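PDB 6KVR: fatty acid amide hydrolase from Candida albicans, which probably hydrolyses monocarboxylic acid amides to the carboxylate and ammonium. Local coordinates for residues 334-339 / 558-563; 344-349 / 377-382; 454-459 / 546-551. One frame throughout, in Å; residues are numbered along the deposited sequence.

Contact 1 (334-339 / 558-563); sequences VSTPKI and AGKAIV
A loop packs here along one flank of a helix, by van der Waals contact alone. Residues 334-339 belong to the connection between helix 303-317 and strand 343-346, and residues 558-563 lie on helix 552-565, the last helix of the chain. No hydrogen bond crosses between the two segments. At the centre is Ala561, whose CB points at the loop and meets backbone as well as side chain. The carbonyl O of Pro337 comes to 3.5 Å from Ala561 CB, while Ile339 reaches the same methyl from further along the loop, its CD1 lying 3.8 Å from Ala561 CB. Ile339 leaves the backbone alongside the helix rather than straight at it. Its CG1 is anti to the carbonyl carbon, and a bend at chi2 (-69°) brings CD1 in to lie also against CG1 of Ile562. In the amidase fold a large mixed sheet is flanked by helices, and this loop reaches the sheet at strand 343-346 after crossing helix 552-565. Ile339 and Ile562 both touch Leu370, so helix 357-372 packs on the same apolar patch. One helical turn earlier, the ring of Pro337 rests on Ala558, with Pro337 CD 3.9 Å from Ala558 N and CG 4.2 Å from Ala558 CB. At the N-terminal end of the touching loop residues, Thr336 divides its two branches between Ala561 and Lys560. Its CG2, anti to the backbone N, touches Ala561 CB at 3.9 Å; its OG1 projects beside the backbone N and abuts the aliphatic shaft, 3.5 Å from Lys560 CD. The threonine branch stands almost perpendicular to the lysine chain. Lys560 is bent at chi3 and chi4, at the very carbons that OG1 touches, and its NZ forms a salt bridge with Asp304 of helix 303-317.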
# COMPACT_ATOMS: atom_id res chain seq x y z
N VAL A 334 -13.00 -14.61 -13.38
CA VAL A 334 -14.33 -14.18 -12.96
C VAL A 334 -15.27 -14.28 -14.15
O VAL A 334 -14.90 -13.91 -15.27
CB VAL A 334 -14.28 -12.73 -12.42
CG1 VAL A 334 -15.64 -12.07 -12.49
CG2 VAL A 334 -13.73 -12.71 -10.99
N SER A 335 -16.47 -14.80 -13.92
CA SER A 335 -17.42 -14.95 -15.02
C SER A 335 -18.15 -13.64 -15.28
O SER A 335 -18.32 -12.82 -14.38
CB SER A 335 -18.44 -16.06 -14.73
OG SER A 335 -18.81 -16.07 -13.36
N THR A 336 -18.59 -13.46 -16.51
CA THR A 336 -19.37 -12.28 -16.84
C THR A 336 -20.75 -12.38 -16.21
O THR A 336 -21.46 -13.36 -16.43
CB THR A 336 -19.47 -12.13 -18.35
OG1 THR A 336 -18.15 -12.02 -18.89
CG2 THR A 336 -20.27 -10.89 -18.71
N PRO A 337 -21.16 -11.41 -15.40
CA PRO A 337 -22.43 -11.52 -14.70
C PRO A 337 -23.60 -11.14 -15.60
O PRO A 337 -23.44 -10.52 -16.65
CB PRO A 337 -22.28 -10.51 -13.56
CG PRO A 337 -21.47 -9.41 -14.21
CD PRO A 337 -20.46 -10.15 -15.07
N LYS A 338 -24.79 -11.54 -15.16
CA LYS A 338 -26.03 -11.11 -15.80
C LYS A 338 -26.42 -9.75 -15.26
O LYS A 338 -26.28 -9.49 -14.06
CB LYS A 338 -27.15 -12.12 -15.55
CG LYS A 338 -26.73 -13.58 -15.65
CD LYS A 338 -27.92 -14.51 -15.52
CE LYS A 338 -27.50 -15.87 -14.97
NZ LYS A 338 -28.63 -16.85 -14.99
N ILE A 339 -26.88 -8.87 -16.15
CA ILE A 339 -27.27 -7.52 -15.73
C ILE A 339 -28.25 -7.57 -14.57
O ILE A 339 -28.19 -6.75 -13.65
CB ILE A 339 -27.85 -6.73 -16.92
CG1 ILE A 339 -26.81 -6.59 -18.03
CG2 ILE A 339 -28.28 -5.35 -16.45
CD1 ILE A 339 -25.65 -5.67 -17.67
N ALA A 558 -18.20 -6.94 -15.37
CA ALA A 558 -19.46 -6.22 -15.49
C ALA A 558 -19.39 -5.19 -16.61
O ALA A 558 -20.39 -4.97 -17.32
CB ALA A 558 -19.81 -5.54 -14.18
N GLY A 559 -18.24 -4.54 -16.79
CA GLY A 559 -18.09 -3.67 -17.94
C GLY A 559 -18.37 -4.40 -19.23
O GLY A 559 -19.00 -3.84 -20.14
N LYS A 560 -17.96 -5.66 -19.32
CA LYS A 560 -18.19 -6.44 -20.52
C LYS A 560 -19.68 -6.71 -20.73
O LYS A 560 -20.19 -6.59 -21.86
CB LYS A 560 -17.41 -7.75 -20.43
CG LYS A 560 -17.30 -8.52 -21.73
CD LYS A 560 -16.83 -9.95 -21.43
CE LYS A 560 -15.68 -9.98 -20.41
NZ LYS A 560 -14.33 -9.72 -21.00
N ALA A 561 -20.41 -7.04 -19.66
CA ALA A 561 -21.86 -7.19 -19.76
C ALA A 561 -22.53 -5.90 -20.21
O ALA A 561 -23.45 -5.94 -21.05
CB ALA A 561 -22.42 -7.63 -18.40
N ILE A 562 -22.10 -4.76 -19.67
CA ILE A 562 -22.78 -3.49 -19.93
C ILE A 562 -22.56 -3.04 -21.37
O ILE A 562 -23.48 -2.56 -22.03
CB ILE A 562 -22.32 -2.42 -18.92
CG1 ILE A 562 -22.84 -2.73 -17.52
CG2 ILE A 562 -22.80 -1.04 -19.35
CD1 ILE A 562 -22.56 -1.65 -16.49
N VAL A 563 -21.33 -3.17 -21.86
CA VAL A 563 -21.03 -2.79 -23.24
C VAL A 563 -21.79 -3.68 -24.22
O VAL A 563 -22.18 -3.24 -25.31
CB VAL A 563 -19.50 -2.85 -23.46
CG1 VAL A 563 -19.17 -2.92 -24.94
CG2 VAL A 563 -18.81 -1.65 -22.80

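Contact 2 (344-349 / 377-382); sequences VAIIRD and IIEFDP
Arg348 and Glu379 form a two-pronged salt bridge, with NE and NH2 each serving a different carboxylate oxygen. Arg348 NE donates to Glu379 OE1 at 2.9 Å and Arg348 NH2 to Glu379 OE2 at 2.8 Å, both bonds meeting syn lone pairs and lying close to the guanidinium plane. The fork is not quite flat, since the guanidinium and carboxylate planes are turned 33° apart. Both side chains bend at chi2 to meet, and the remaining nitrogen, Arg348 NH1, is held by Asn364 of helix 357-372. Beneath this bridge runs a parallel ladder that pairs Val344 with Ile377, Ala345 with Ile378 and Ile346 with Glu379. Ile378 N donates to Val344 O, and Ile346 N to Ile378 O at 2.8 Å, the latter nearly along the C=O axis. Phe380 N adds a less straight bond to Ile346 O, 3.0 Å away. Beyond it the chains separate enough for waters to take over: one accepts from Arg348 N and donates to Phe380 O, and another donates to both Asp349 O and Asp381 OD1. On the face carrying Ile346 and Ile377, both side chains pack on Val367 of helix 357-372. On the opposite face Ala345 CB lies 3.9 Å from Phe380 CB, obliquely placed against the ring. Ile347 runs alongside Phe380, CG1 to CD2 3.8 Å, and crosses Pro382 obliquely, its CD1 3.9 Å from Pro382 CB. Pro382 CA in turn sits over one face of the Phe380 ring, offset toward the rim. Strand 376-379 is outermost within this chain, and strand 462-466 pairs with the other edge of 343-346. Two neighbouring parallel strands, linked through helix 357-372 lying over one face, make a classic beta-alpha-beta crossover at the end of the amidase sheet.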
# COMPACT_ATOMS: atom_id res chain seq x y z
N VAL A 344 -26.40 -1.22 -8.92
CA VAL A 344 -25.60 -0.10 -9.41
C VAL A 344 -26.09 1.19 -8.77
O VAL A 344 -27.26 1.56 -8.91
CB VAL A 344 -25.64 0.00 -10.95
CG1 VAL A 344 -24.65 1.06 -11.42
CG2 VAL A 344 -25.33 -1.33 -11.60
N ALA A 345 -25.19 1.88 -8.06
CA ALA A 345 -25.47 3.22 -7.56
C ALA A 345 -25.09 4.25 -8.62
O ALA A 345 -24.05 4.13 -9.28
CB ALA A 345 -24.71 3.48 -6.26
N ILE A 346 -25.95 5.24 -8.81
CA ILE A 346 -25.81 6.21 -9.90
C ILE A 346 -25.47 7.56 -9.31
O ILE A 346 -26.16 8.03 -8.39
CB ILE A 346 -27.09 6.30 -10.75
CG1 ILE A 346 -27.61 4.90 -11.10
CG2 ILE A 346 -26.83 7.11 -12.03
CD1 ILE A 346 -26.66 4.10 -11.98
N ILE A 347 -24.43 8.19 -9.83
CA ILE A 347 -24.12 9.58 -9.51
C ILE A 347 -24.58 10.41 -10.70
O ILE A 347 -23.97 10.36 -11.78
CB ILE A 347 -22.62 9.78 -9.21
CG1 ILE A 347 -22.26 9.09 -7.88
CG2 ILE A 347 -22.26 11.26 -9.15
CD1 ILE A 347 -20.77 9.18 -7.52
N ARG A 348 -25.67 11.16 -10.53
CA ARG A 348 -26.13 12.08 -11.57
C ARG A 348 -25.43 13.43 -11.51
O ARG A 348 -25.43 14.15 -12.52
CB ARG A 348 -27.64 12.32 -11.46
CG ARG A 348 -28.47 11.08 -11.28
CD ARG A 348 -28.99 10.63 -12.60
NE ARG A 348 -29.92 9.51 -12.49
CZ ARG A 348 -30.68 9.10 -13.50
NH1 ARG A 348 -30.67 9.73 -14.67
NH2 ARG A 348 -31.46 8.04 -13.33
N ASP A 349 -24.87 13.78 -10.35
CA ASP A 349 -24.29 15.09 -10.08
C ASP A 349 -23.44 14.92 -8.83
O ASP A 349 -23.95 14.50 -7.78
CB ASP A 349 -25.40 16.14 -9.89
CG ASP A 349 -24.87 17.57 -9.69
OD1 ASP A 349 -24.09 17.84 -8.74
OD2 ASP A 349 -25.24 18.44 -10.51
N ILE A 377 -31.05 -0.43 -9.32
CA ILE A 377 -30.32 0.83 -9.34
C ILE A 377 -30.67 1.62 -8.09
O ILE A 377 -31.82 1.58 -7.61
CB ILE A 377 -30.58 1.68 -10.61
CG1 ILE A 377 -31.96 2.30 -10.57
CG2 ILE A 377 -30.39 0.85 -11.90
CD1 ILE A 377 -31.95 3.72 -11.08
N ILE A 378 -29.68 2.30 -7.53
CA ILE A 378 -29.83 3.16 -6.37
C ILE A 378 -29.43 4.56 -6.82
O ILE A 378 -28.35 4.73 -7.40
CB ILE A 378 -28.95 2.69 -5.20
CG1 ILE A 378 -29.38 1.30 -4.72
CG2 ILE A 378 -28.95 3.70 -4.07
CD1 ILE A 378 -28.45 0.73 -3.66
N GLU A 379 -30.30 5.55 -6.58
CA GLU A 379 -29.96 6.94 -6.86
C GLU A 379 -29.13 7.46 -5.69
O GLU A 379 -29.58 7.43 -4.54
CB GLU A 379 -31.20 7.79 -7.10
CG GLU A 379 -31.99 7.43 -8.37
CD GLU A 379 -31.28 7.78 -9.70
OE1 GLU A 379 -30.52 8.78 -9.76
OE2 GLU A 379 -31.50 7.07 -10.70
N PHE A 380 -27.92 7.92 -5.99
CA PHE A 380 -26.86 8.07 -5.00
C PHE A 380 -26.38 9.51 -4.98
O PHE A 380 -25.90 10.03 -6.00
CB PHE A 380 -25.71 7.12 -5.34
CG PHE A 380 -24.55 7.17 -4.38
CD1 PHE A 380 -24.76 7.28 -3.02
CD2 PHE A 380 -23.25 7.05 -4.86
CE1 PHE A 380 -23.68 7.30 -2.14
CE2 PHE A 380 -22.17 7.07 -4.00
CZ PHE A 380 -22.38 7.20 -2.64
N ASP A 381 -26.51 10.17 -3.82
CA ASP A 381 -26.02 11.52 -3.62
C ASP A 381 -24.68 11.42 -2.88
O ASP A 381 -24.67 11.29 -1.65
CB ASP A 381 -27.04 12.34 -2.82
CG ASP A 381 -26.72 13.82 -2.78
OD1 ASP A 381 -25.59 14.22 -3.17
OD2 ASP A 381 -27.61 14.60 -2.38
N PRO A 382 -23.55 11.47 -3.57
CA PRO A 382 -22.28 11.03 -2.96
C PRO A 382 -21.80 12.00 -1.91
O PRO A 382 -21.76 13.22 -2.13
CB PRO A 382 -21.32 10.99 -4.16
CG PRO A 382 -21.87 12.00 -5.10
CD PRO A 382 -23.37 11.92 -4.96
O HOH W 1 -26.49 11.59 -8.07
O HOH W 2 -25.16 15.35 -5.82

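Contact 3 (454-459 / 546-551); sequences FMVQNK and SGKRYF
Met455, present as selenomethionine, and Lys548 run antiparallel alongside one another. Met455 SE lies 4.0 Å from Lys548 CG, and the terminal CE, bent back at chi3 (70°), approaches that same CG and the backbone N of Lys548. Met455 CE also comes to 4.1 Å from Ser546 O, so the tip of the side chain lies against the backbone of Ser546 and Gly547. Val456 adds a looser touch, CG2 to Lys548 CD at 4.4 Å. No direct hydrogen bond joins the segments; a water accepts from Lys548 NZ at 2.9 Å and makes a longer bond to Met455 O. The contact thus sets the C-terminal end of helix 434-457 against the link between strand 540-546 and helix 552-565. The helix closes in a Schellman motif: Lys459, with positive phi, is its C-prime residue, Val460 N bonds to Met455 O and Lys459 N to Val456 O. Asn458, the residue before Lys459, donates twice to Phe454 O, through its backbone N and through ND2 at 2.9 Å. On the other side, a type II turn from Lys548 to Phe551 leads directly into helix 552-565, with Phe551 at the N-cap. Arg549 in this turn is bound by Asp491 and by the Ser324 carbonyl of the second subunit, whose Glu321 packs on Val456.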
# COMPACT_ATOMS: atom_id res chain seq x y z
N PHE A 454 -20.44 2.19 2.44
CA PHE A 454 -21.66 2.39 1.68
C PHE A 454 -21.94 1.19 0.77
O PHE A 454 -23.05 0.65 0.77
CB PHE A 454 -21.58 3.67 0.84
CG PHE A 454 -22.62 3.73 -0.26
CD1 PHE A 454 -23.95 3.98 0.03
CD2 PHE A 454 -22.25 3.54 -1.58
CE1 PHE A 454 -24.91 4.04 -0.97
CE2 PHE A 454 -23.21 3.60 -2.60
CZ PHE A 454 -24.54 3.86 -2.29
N MSE A 455 -20.94 0.76 0.01
CA MSE A 455 -21.12 -0.36 -0.90
C MSE A 455 -21.22 -1.73 -0.21
O MSE A 455 -21.90 -2.62 -0.73
CB MSE A 455 -20.01 -0.39 -1.95
CG MSE A 455 -19.91 0.89 -2.78
SE MSE A 455 -18.39 0.91 -3.98
CE MSE A 455 -19.04 -0.45 -5.23
N VAL A 456 -20.53 -1.91 0.91
CA VAL A 456 -20.64 -3.16 1.67
C VAL A 456 -22.02 -3.26 2.31
O VAL A 456 -22.75 -4.22 2.06
CB VAL A 456 -19.51 -3.25 2.72
CG1 VAL A 456 -19.78 -4.40 3.71
CG2 VAL A 456 -18.16 -3.42 2.04
N GLN A 457 -22.40 -2.25 3.09
CA GLN A 457 -23.63 -2.29 3.89
C GLN A 457 -24.89 -2.25 3.05
O GLN A 457 -25.94 -2.70 3.51
CB GLN A 457 -23.65 -1.12 4.87
CG GLN A 457 -22.69 -1.29 6.04
CD GLN A 457 -22.53 -0.03 6.87
OE1 GLN A 457 -21.92 -0.05 7.94
NE2 GLN A 457 -23.08 1.08 6.37
N ASN A 458 -24.82 -1.72 1.83
CA ASN A 458 -25.96 -1.63 0.94
C ASN A 458 -25.86 -2.61 -0.21
O ASN A 458 -26.61 -2.50 -1.19
CB ASN A 458 -26.10 -0.20 0.42
CG ASN A 458 -26.46 0.79 1.51
OD1 ASN A 458 -27.59 0.78 1.99
ND2 ASN A 458 -25.52 1.64 1.89
N LYS A 459 -24.93 -3.56 -0.12
CA LYS A 459 -24.71 -4.60 -1.14
C LYS A 459 -24.66 -4.01 -2.55
O LYS A 459 -25.19 -4.58 -3.51
CB LYS A 459 -25.77 -5.69 -1.00
CG LYS A 459 -25.74 -6.36 0.38
CD LYS A 459 -26.57 -7.64 0.46
CE LYS A 459 -26.08 -8.53 1.61
NZ LYS A 459 -25.78 -7.74 2.85
N SER A 546 -17.07 2.26 -11.27
CA SER A 546 -16.12 2.05 -10.17
C SER A 546 -16.56 0.89 -9.28
O SER A 546 -17.73 0.78 -8.92
CB SER A 546 -16.00 3.31 -9.31
OG SER A 546 -15.77 4.43 -10.12
N GLY A 547 -15.60 0.04 -8.90
CA GLY A 547 -15.82 -1.04 -7.97
C GLY A 547 -15.06 -0.86 -6.67
O GLY A 547 -14.31 0.09 -6.49
N LYS A 548 -15.30 -1.79 -5.74
CA LYS A 548 -14.56 -1.78 -4.49
C LYS A 548 -13.08 -2.07 -4.73
O LYS A 548 -12.69 -2.66 -5.74
CB LYS A 548 -15.15 -2.80 -3.51
CG LYS A 548 -16.43 -2.35 -2.80
CD LYS A 548 -17.23 -3.53 -2.27
CE LYS A 548 -17.08 -4.74 -3.19
NZ LYS A 548 -18.04 -5.83 -2.86
N ARG A 549 -12.25 -1.65 -3.77
CA ARG A 549 -10.80 -1.72 -3.93
C ARG A 549 -10.34 -3.16 -4.14
O ARG A 549 -10.72 -4.06 -3.38
CB ARG A 549 -10.10 -1.12 -2.71
CG ARG A 549 -10.29 0.37 -2.56
CD ARG A 549 -9.39 0.91 -1.45
NE ARG A 549 -8.03 1.13 -1.92
CZ ARG A 549 -6.95 0.94 -1.18
NH1 ARG A 549 -7.03 0.50 0.07
NH2 ARG A 549 -5.75 1.20 -1.69
N TYR A 550 -9.50 -3.35 -5.16
CA TYR A 550 -8.90 -4.63 -5.55
C TYR A 550 -9.90 -5.61 -6.14
O TYR A 550 -9.59 -6.79 -6.30
CB TYR A 550 -8.13 -5.27 -4.38
CG TYR A 550 -6.95 -4.40 -4.05
CD1 TYR A 550 -5.83 -4.37 -4.88
CD2 TYR A 550 -6.99 -3.53 -2.96
CE1 TYR A 550 -4.77 -3.55 -4.61
CE2 TYR A 550 -5.93 -2.69 -2.69
CZ TYR A 550 -4.82 -2.70 -3.51
OH TYR A 550 -3.77 -1.85 -3.23
N PHE A 551 -11.09 -5.13 -6.51
CA PHE A 551 -12.05 -5.94 -7.26
C PHE A 551 -12.07 -5.54 -8.73
O PHE A 551 -13.13 -5.53 -9.36
CB PHE A 551 -13.43 -5.83 -6.63
CG PHE A 551 -13.58 -6.59 -5.33
CD1 PHE A 551 -12.96 -6.13 -4.17
CD2 PHE A 551 -14.32 -7.77 -5.27
CE1 PHE A 551 -13.09 -6.83 -2.96
CE2 PHE A 551 -14.46 -8.47 -4.06
CZ PHE A 551 -13.84 -8.00 -2.90
O HOH W 3 -20.89 -5.22 -2.47

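All three contacts lie on the same side of the chain's centre. Contacts 2 and 3 are direct neighbours, their centres about 13 Å apart: the stacked rings of Phe380 and Phe454 join them, CD1 of Phe380 lying 3.5 Å from CZ of Phe454. Contact 1 touches neither, its centre about 16 Å from that of contact 3 and 19 Å from that of contact 2, but the chain connects it to both. The loop 334-339 leads into the strand of contact 2, and residues 546-551 run into the helix of contact 1. Contact 3 comes nearest the predicted substrate site, the side chain of Ser546 lying about 11 Å from Gly256, a predicted substrate-binding residue; contacts 1 and 2 lie away from it.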